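Local coordinates for protein endolysin (Clostridium phage phictp1, PDB 5A6S) that probably attaches a phage endolysin to the clostridial cell wall, the crystallised part being its truncated cell wall binding domain, at residues V5-N8 against D12-A15; V42-V45 against Q51-S54. The protein carries 1 engineered substitution. All coordinates share one frame; numbering follows the deposited sequence.

From the N terminus, strand 3-7 runs through the middle of a parallel sheet ordered 27-29, 3-7, 41-45, 58-60. Contact 1 closes the short loop after this strand, joining its end and N8 to the first part of helix 11-23. The chain then builds strand 27-29 and returns to the sheet on the other side of 3-7 as strand 41-45. Contact 2 closes the next loop, laying 51-54 back over that strand before strand 58-60. The contacts follow in series and neither nests nor crosses. Their strands are neighbours, joined by probable backbone bonds from V6 N to Y43 O and from V45 N to V6 O.

Contact 1: V5-N8 against D12-A15; sequences VVYN and DQRA
Two torsions set Y7 and Q13 side by side: the tyrosine puts CG between its own backbone N and carbonyl carbon (chi1 62°), while Q13 holds CG opposite its N (chi1 -178°) and stays extended beyond it. Both side chains point the same way, and the terminal amide lies stacked on the phenol, the two planes only 8° apart. The aliphatic part of Q13 does much of the touching, with its CG 3.6 Å from the centroid of the Y7 ring in a CH-pi contact over the face. Farther out, Q13 NE2 comes within 3.3 Å of Y7 OH at too poor an angle to bond; it makes a weak hydrogen bond to E17, one turn along the helix.

Two waters bridge the turn. The first accepts from N8 N and N8 ND2 and donates to D12 OD2 at 2.8 Å, so one molecule links three polar groups. The second accepts from D12 N at 2.9 Å and donates to N8 O. Meanwhile N8 OD1 is hydrogen-bonded to N30 ND2.

This is the strand-to-helix connection of the beta-alpha-beta unit 3-7, 11-23, 27-29: strand 3-7 lies between strands 27-29 and 41-45, helix 11-23 packs A16 on Y7, and D12 and A15 meet helix 65-77.

Contact 2: V42-V45 against Q51-S54; sequences VYAV and QYTS
A44 brings its methyl squarely over the ring of Y52. A44 CB sits 3.5 Å from the centroid of the Y52 ring, 5° off the normal, a CH-pi contact so well centred that all six ring carbons are within 3.9 Å of that methyl. On the opposite face lies Q51 CB, more distant and displaced toward the rim, so the ring is sandwiched between A44 of the strand and its own neighbour Q51. With chi1 at -65°, Y52 CG lies beside its backbone N and opposite its carbonyl carbon, and the ring hangs from the loop toward the strand.

The hydroxyl reaches the strand's end. Y52 OH is 3.2 Å from V45 O, but it makes a hydrogen bond to the next carbonyl, G46 O, which ties the phenol to the point where the chain leaves the strand. In this alpha/beta fold, with strand order 2-1-3-4, successive residues of 42-45 face opposite sides of the sheet: Y43 and V45 pack on helix 11-23, whereas V42 and A44 meet loop 51-54 on the other side.

A smaller apolar touch lies toward the start of the strand. V42 CG1 approaches T53 CG2 at 4.0 Å. The methyl of T53 stands between its own backbone N and carbonyl carbon, while T53 OG1 is hydrogen-bonded to the backbone N of Y55.

Contact 1: V5-N8 against D12-A15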
loop_
_atom_site.group_PDB
_atom_site.type_symbol
_atom_site.label_atom_id
_atom_site.label_comp_id
_atom_site.label_asym_id
_atom_site.label_seq_id
_atom_site.Cartn_x
_atom_site.Cartn_y
_atom_site.Cartn_z
ATOM N N VAL B 5 4.751 4.909 12.709
ATOM C CA VAL B 5 3.789 3.891 12.382
ATOM C C VAL B 5 4.481 2.577 12.072
ATOM O O VAL B 5 5.285 2.453 11.167
ATOM C CB VAL B 5 2.898 4.324 11.216
ATOM C CG1 VAL B 5 1.747 3.348 11.054
ATOM C CG2 VAL B 5 2.353 5.726 11.448
ATOM N N VAL B 6 4.074 1.555 12.814
ATOM C CA VAL B 6 4.560 0.171 12.700
ATOM C C VAL B 6 3.508 -0.706 12.003
ATOM O O VAL B 6 2.286 -0.596 12.243
ATOM C CB VAL B 6 4.830 -0.479 14.097
ATOM C CG1 VAL B 6 5.657 -1.756 13.958
ATOM C CG2 VAL B 6 5.576 0.457 14.997
ATOM N N TYR B 7 3.998 -1.543 11.126
ATOM C CA TYR B 7 3.204 -2.507 10.361
ATOM C C TYR B 7 3.950 -3.851 10.337
ATOM O O TYR B 7 5.168 -3.887 10.443
ATOM C CB TYR B 7 2.982 -1.992 8.945
ATOM C CG TYR B 7 4.248 -1.831 8.205
ATOM C CD1 TYR B 7 4.798 -2.876 7.498
ATOM C CD2 TYR B 7 4.973 -0.647 8.266
ATOM C CE1 TYR B 7 5.965 -2.709 6.827
ATOM C CE2 TYR B 7 6.145 -0.488 7.608
ATOM C CZ TYR B 7 6.653 -1.488 6.901
ATOM O OH TYR B 7 7.829 -1.329 6.282
ATOM N N ASN B 8 3.188 -4.936 10.176
ATOM C CA ASN B 8 3.766 -6.216 9.772
ATOM C C ASN B 8 3.736 -6.367 8.241
ATOM O O ASN B 8 2.868 -5.784 7.570
ATOM C CB ASN B 8 2.956 -7.352 10.433
ATOM C CG ASN B 8 3.040 -7.300 11.945
ATOM O OD1 ASN B 8 4.072 -7.651 12.550
ATOM N ND2 ASN B 8 2.001 -6.851 12.545
ATOM N N ASP B 12 -1.262 -4.768 5.569
ATOM C CA ASP B 12 -1.290 -3.650 6.544
ATOM C C ASP B 12 -0.249 -2.508 6.299
ATOM O O ASP B 12 -0.474 -1.405 6.744
ATOM C CB ASP B 12 -1.086 -4.213 7.969
ATOM C CG ASP B 12 -2.248 -5.132 8.397
ATOM O OD1 ASP B 12 -3.417 -4.933 7.894
ATOM O OD2 ASP B 12 -1.954 -6.052 9.230
ATOM N N GLN B 13 0.850 -2.816 5.674
ATOM C CA GLN B 13 1.841 -1.819 5.279
ATOM C C GLN B 13 1.136 -0.704 4.438
ATOM O O GLN B 13 1.441 0.490 4.615
ATOM C CB GLN B 13 2.998 -2.382 4.600
ATOM C CG GLN B 13 4.033 -1.268 4.249
ATOM C CD GLN B 13 5.269 -1.739 3.563
ATOM O OE1 GLN B 13 5.341 -2.830 3.071
ATOM N NE2 GLN B 13 6.227 -0.868 3.467
ATOM N N ARG B 14 0.162 -1.094 3.625
ATOM C CA ARG B 14 -0.568 -0.142 2.734
ATOM C C ARG B 14 -1.271 0.870 3.589
ATOM O O ARG B 14 -1.131 2.079 3.368
ATOM C CB ARG B 14 -1.593 -0.876 1.918
ATOM C CG ARG B 14 -1.003 -1.989 1.018
ATOM C CD ARG B 14 -2.154 -2.866 0.558
ATOM N NE ARG B 14 -1.671 -4.147 0.006
ATOM C CZ ARG B 14 -2.481 -5.184 -0.224
ATOM N NH1 ARG B 14 -3.772 -5.066 -0.014
ATOM N NH2 ARG B 14 -2.010 -6.319 -0.720
ATOM N N ALA B 15 -2.006 0.366 4.583
ATOM C CA ALA B 15 -2.714 1.195 5.503
ATOM C C ALA B 15 -1.774 2.042 6.336
ATOM O O ALA B 15 -2.088 3.228 6.564
ATOM C CB ALA B 15 -3.643 0.385 6.393
HETATM O O HOH W 1 0.305 -5.308 10.784
HETATM O O HOH W 2 -0.056 -7.041 6.857
#

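Contact 2: V42-V45 against Q51-S54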
loop_
_atom_site.group_PDB
_atom_site.type_symbol
_atom_site.label_atom_id
_atom_site.label_comp_id
_atom_site.label_asym_id
_atom_site.label_seq_id
_atom_site.Cartn_x
_atom_site.Cartn_y
_atom_site.Cartn_z
ATOM N N VAL B 42 3.532 6.018 19.191
ATOM C CA VAL B 42 3.790 4.811 18.415
ATOM C C VAL B 42 2.440 4.188 18.014
ATOM O O VAL B 42 1.678 3.697 18.848
ATOM C CB VAL B 42 4.566 3.799 19.239
ATOM C CG1 VAL B 42 4.699 2.493 18.467
ATOM C CG2 VAL B 42 5.930 4.395 19.541
ATOM N N TYR B 43 2.120 4.322 16.743
ATOM C CA TYR B 43 0.925 3.773 16.181
ATOM C C TYR B 43 1.292 2.434 15.579
ATOM O O TYR B 43 2.380 2.256 15.006
ATOM C CB TYR B 43 0.425 4.681 15.081
ATOM C CG TYR B 43 -0.173 5.951 15.511
ATOM C CD1 TYR B 43 0.617 7.058 15.752
ATOM C CD2 TYR B 43 -1.535 6.072 15.684
ATOM C CE1 TYR B 43 0.050 8.258 16.093
ATOM C CE2 TYR B 43 -2.100 7.275 16.034
ATOM C CZ TYR B 43 -1.278 8.359 16.225
ATOM O OH TYR B 43 -1.803 9.526 16.594
ATOM N N ALA B 44 0.401 1.475 15.769
ATOM C CA ALA B 44 0.492 0.192 15.073
ATOM C C ALA B 44 -0.732 0.042 14.224
ATOM O O ALA B 44 -1.826 0.366 14.676
ATOM C CB ALA B 44 0.511 -0.969 16.055
ATOM N N VAL B 45 -0.559 -0.590 13.048
ATOM C CA VAL B 45 -1.634 -0.797 12.126
ATOM C C VAL B 45 -1.798 -2.308 11.815
ATOM O O VAL B 45 -0.890 -2.943 11.273
ATOM C CB VAL B 45 -1.485 0.039 10.823
ATOM C CG1 VAL B 45 -2.571 -0.355 9.825
ATOM C CG2 VAL B 45 -1.641 1.534 11.126
ATOM N N GLN B 51 1.623 -8.272 19.342
ATOM C CA GLN B 51 2.653 -8.456 18.338
ATOM C C GLN B 51 3.644 -7.312 18.335
ATOM O O GLN B 51 4.622 -7.393 17.615
ATOM C CB GLN B 51 2.063 -8.492 16.931
ATOM C CG GLN B 51 0.953 -9.478 16.704
ATOM C CD GLN B 51 0.418 -9.327 15.276
ATOM O OE1 GLN B 51 -0.581 -8.677 15.052
ATOM N NE2 GLN B 51 1.162 -9.826 14.319
ATOM N N TYR B 52 3.346 -6.240 19.076
ATOM C CA TYR B 52 4.066 -4.967 18.962
ATOM C C TYR B 52 4.838 -4.599 20.206
ATOM O O TYR B 52 4.569 -5.122 21.248
ATOM C CB TYR B 52 3.080 -3.867 18.666
ATOM C CG TYR B 52 2.431 -4.040 17.320
ATOM C CD1 TYR B 52 3.143 -3.801 16.140
ATOM C CD2 TYR B 52 1.102 -4.440 17.214
ATOM C CE1 TYR B 52 2.532 -3.968 14.917
ATOM C CE2 TYR B 52 0.507 -4.619 15.983
ATOM C CZ TYR B 52 1.227 -4.369 14.833
ATOM O OH TYR B 52 0.618 -4.471 13.601
ATOM N N THR B 53 5.820 -3.724 20.045
ATOM C CA THR B 53 6.516 -3.091 21.147
ATOM C C THR B 53 5.619 -2.684 22.336
ATOM O O THR B 53 4.452 -2.209 22.175
ATOM C CB THR B 53 7.392 -1.892 20.654
ATOM O OG1 THR B 53 8.051 -1.283 21.793
ATOM C CG2 THR B 53 6.517 -0.768 19.988
ATOM N N SER B 54 6.147 -2.862 23.579
ATOM C CA SER B 54 5.414 -2.417 24.764
ATOM C C SER B 54 5.192 -0.930 24.762
ATOM O O SER B 54 4.304 -0.440 25.448
ATOM C CB SER B 54 6.114 -2.772 26.094
ATOM O OG SER B 54 7.383 -2.149 26.199
#